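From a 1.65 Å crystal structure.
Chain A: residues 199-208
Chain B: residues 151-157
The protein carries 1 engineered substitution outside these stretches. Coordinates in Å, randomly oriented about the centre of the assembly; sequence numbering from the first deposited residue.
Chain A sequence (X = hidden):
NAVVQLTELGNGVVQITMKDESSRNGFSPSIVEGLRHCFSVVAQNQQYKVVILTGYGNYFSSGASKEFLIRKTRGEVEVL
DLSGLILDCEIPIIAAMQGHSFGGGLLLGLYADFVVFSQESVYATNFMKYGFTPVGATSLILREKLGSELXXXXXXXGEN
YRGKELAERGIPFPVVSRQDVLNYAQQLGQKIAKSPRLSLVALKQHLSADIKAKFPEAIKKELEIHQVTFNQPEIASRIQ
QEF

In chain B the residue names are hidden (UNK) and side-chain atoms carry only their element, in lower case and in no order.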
# COMPACT_ATOMS: atom_id res chain seq x y z
N SER A 199 26.58 -4.30 -5.56
CA SER A 199 25.53 -3.35 -5.19
C SER A 199 24.15 -3.99 -5.27
O SER A 199 23.28 -3.74 -4.43
CB SER A 199 25.60 -2.11 -6.10
OG SER A 199 26.82 -1.40 -5.89
N LEU A 200 23.95 -4.83 -6.29
CA LEU A 200 22.67 -5.55 -6.42
C LEU A 200 22.41 -6.47 -5.21
O LEU A 200 21.31 -6.48 -4.66
CB LEU A 200 22.61 -6.35 -7.71
CG LEU A 200 22.54 -5.49 -8.99
CD1 LEU A 200 22.75 -6.43 -10.20
CD2 LEU A 200 21.22 -4.78 -9.07
N VAL A 201 23.44 -7.21 -4.81
CA VAL A 201 23.33 -8.16 -3.70
C VAL A 201 23.04 -7.40 -2.39
O VAL A 201 22.11 -7.76 -1.64
CB VAL A 201 24.60 -9.03 -3.60
CG1 VAL A 201 24.57 -9.86 -2.29
CG2 VAL A 201 24.70 -9.93 -4.82
N ALA A 202 23.77 -6.31 -2.17
CA ALA A 202 23.63 -5.49 -0.96
C ALA A 202 22.24 -4.84 -0.89
O ALA A 202 21.57 -4.86 0.15
CB ALA A 202 24.71 -4.46 -0.90
N LEU A 203 21.79 -4.32 -2.03
CA LEU A 203 20.49 -3.68 -2.07
C LEU A 203 19.39 -4.69 -1.80
O LEU A 203 18.48 -4.41 -1.04
CB LEU A 203 20.28 -3.01 -3.45
CG LEU A 203 18.94 -2.28 -3.59
CD1 LEU A 203 18.82 -1.15 -2.59
CD2 LEU A 203 18.79 -1.75 -5.06
N LYS A 204 19.45 -5.85 -2.47
CA LYS A 204 18.40 -6.85 -2.32
C LYS A 204 18.30 -7.31 -0.87
O LYS A 204 17.19 -7.46 -0.33
CB LYS A 204 18.65 -8.06 -3.25
CG LYS A 204 17.61 -9.14 -3.03
CD LYS A 204 17.73 -10.28 -3.99
CE LYS A 204 16.87 -11.45 -3.51
NZ LYS A 204 16.42 -12.28 -4.65
N GLN A 205 19.46 -7.47 -0.23
CA GLN A 205 19.46 -7.90 1.18
C GLN A 205 18.75 -6.85 2.06
O GLN A 205 17.91 -7.18 2.92
CB GLN A 205 20.88 -8.13 1.68
CG GLN A 205 20.91 -8.54 3.14
CD GLN A 205 22.23 -9.03 3.60
OE1 GLN A 205 22.38 -10.20 3.93
NE2 GLN A 205 23.22 -8.15 3.64
N HIS A 206 19.08 -5.59 1.82
CA HIS A 206 18.46 -4.48 2.53
C HIS A 206 16.95 -4.41 2.30
O HIS A 206 16.17 -4.37 3.27
CB HIS A 206 19.15 -3.19 2.11
CG HIS A 206 18.51 -1.95 2.67
ND1 HIS A 206 18.62 -1.59 3.99
CD2 HIS A 206 17.75 -1.00 2.08
CE1 HIS A 206 17.95 -0.47 4.20
NE2 HIS A 206 17.42 -0.09 3.05
N LEU A 207 16.52 -4.45 1.04
CA LEU A 207 15.10 -4.34 0.70
C LEU A 207 14.26 -5.52 1.20
O LEU A 207 13.07 -5.36 1.48
CB LEU A 207 14.91 -4.20 -0.82
CG LEU A 207 15.46 -2.91 -1.41
CD1 LEU A 207 15.40 -2.93 -2.94
CD2 LEU A 207 14.69 -1.71 -0.89
N SER A 208 14.89 -6.69 1.31
CA SER A 208 14.19 -7.95 1.62
C SER A 208 14.08 -8.18 3.12
O SER A 208 13.38 -9.10 3.57
CB SER A 208 14.95 -9.11 0.98
OG SER A 208 14.86 -8.99 -0.42
N UNK B 151 8.67 1.68 -5.97
CA UNK B 151 9.88 1.93 -5.19
C UNK B 151 10.98 0.95 -5.63
O UNK B 151 12.09 1.37 -5.91
c UNK B 151 9.58 1.80 -3.69
N UNK B 152 10.63 -0.33 -5.70
CA UNK B 152 11.58 -1.39 -6.12
C UNK B 152 12.21 -1.07 -7.48
O UNK B 152 13.44 -1.09 -7.66
c UNK B 152 10.80 -2.71 -6.23
n UNK B 152 12.08 -5.82 -4.84
c UNK B 152 11.81 -4.54 -4.88
o UNK B 152 11.72 -3.85 -3.87
c UNK B 152 11.62 -3.94 -6.26
N UNK B 153 11.38 -0.77 -8.45
CA UNK B 153 11.93 -0.60 -9.79
C UNK B 153 12.78 0.66 -9.91
O UNK B 153 13.85 0.64 -10.53
o UNK B 153 9.43 -1.27 -13.44
c UNK B 153 11.40 -0.67 -12.26
c UNK B 153 10.83 -0.60 -10.85
o UNK B 153 10.45 0.55 -14.08
c UNK B 153 10.35 -0.44 -13.33
N UNK B 154 12.29 1.76 -9.34
CA UNK B 154 13.04 3.01 -9.41
C UNK B 154 14.40 2.89 -8.70
O UNK B 154 15.40 3.36 -9.20
s UNK B 154 10.17 5.96 -8.92
c UNK B 154 12.25 4.18 -8.81
c UNK B 154 11.29 7.25 -9.38
c UNK B 154 11.00 4.53 -9.60
N UNK B 155 14.41 2.21 -7.56
CA UNK B 155 15.67 2.08 -6.78
C UNK B 155 16.65 1.14 -7.50
O UNK B 155 17.82 1.47 -7.69
c UNK B 155 14.55 2.67 -4.60
c UNK B 155 16.68 1.37 -4.56
c UNK B 155 15.38 1.61 -5.34
c UNK B 155 14.07 2.23 -3.22
N UNK B 156 16.18 -0.03 -7.94
CA UNK B 156 17.09 -0.94 -8.64
C UNK B 156 17.66 -0.42 -9.94
O UNK B 156 18.84 -0.67 -10.23
c UNK B 156 15.47 -3.53 -6.96
o UNK B 156 16.74 -6.40 -5.00
c UNK B 156 17.71 -5.21 -6.79
c UNK B 156 17.63 -4.18 -7.78
c UNK B 156 15.52 -4.56 -6.00
c UNK B 156 16.65 -5.39 -5.92
c UNK B 156 16.43 -2.28 -8.93
c UNK B 156 16.52 -3.33 -7.85
N UNK B 157 16.84 0.23 -10.76
CA UNK B 157 17.30 0.67 -12.09
C UNK B 157 18.04 2.01 -12.10
O UNK B 157 18.87 2.25 -12.99
o UNK B 157 15.31 1.87 -12.82
c UNK B 157 15.37 -0.54 -13.25
c UNK B 157 16.17 0.76 -13.13

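Position 151 of chain B carries a single side-chain carbon, CB, which stays 6.8 Å from CD2 of Leu A207 and touches nothing on chain A. One carbon and no more makes it Ala B151.

Position 152 has three carbons in a row, the third bearing one oxygen and one nitrogen: a primary amide on a two-carbon stem. Its CA-to-CB bond points sideways, but the chain's end comes nearer, and the oxygen meets CD1 of Leu A207. This is Gln B152, with OE1 3.9 Å from CD1 of Leu A207. That is a contact with a methyl group, not a hydrogen bond; NE2 is satisfied elsewhere in the structure.

At position 153 three carbons again run in line, but the last carries two oxygens, a carboxylate, and no atom touches chain A. This is Glu B153, both of whose oxygens are hydrogen-bonded elsewhere in the structure.

Position 154 shows an unbranched run of two carbons, a sulfur and a terminal carbon, all out of reach of the chain A stretch. A thioether identifies Met B154.

Position 155 has four carbons, forked at the first, with one arm two carbons long. CA-to-CB points toward chain A, and the one-carbon arm packs on CD2 of Leu A203. Branching at CB with unequal arms gives Ile B155, whose CG2 lies 3.8 Å from CD2 of Leu A203.

Position 156 has one carbon leading to a six-carbon ring that bears an oxygen, a phenol. Its CA-to-CB bond points sideways, yet the ring reaches into chain A, one face against CD2 of Leu A203 and an edge near CD2 of Leu A200. This is Tyr B156. Leu A203 CD2 lies 3.9 Å from the ring centroid and 13° off the normal, a CH-pi contact; Leu A200 CD2 is 3.9 Å from CD1 of Tyr B156.

Position 157 has one carbon bearing an oxygen and a second carbon. CA-to-CB points away from chain A and no atom touches it. The pattern is Thr B157, whose OG1 donates to the backbone O of Glu B153 at 3.0 Å, one turn back.

The contact works by packing, with no hydrogen bond across the stretches. The helices run nearly antiparallel, at 155°, with axes 11.3 Å apart at closest approach. Tyr B156 contributes most on the chain B side, covered over 107 Å² as a knob among Leu A200, Leu A203, Lys A204 and Leu A207. Its CE2 meets Leu A207 CD1 at 3.5 Å, and its OH lies 3.1 Å from Lys A204 CB. Ile B155 and Gln B152 extend the packing against Leu A203 and Leu A207.

Chain B 151-157: AQEMIYT
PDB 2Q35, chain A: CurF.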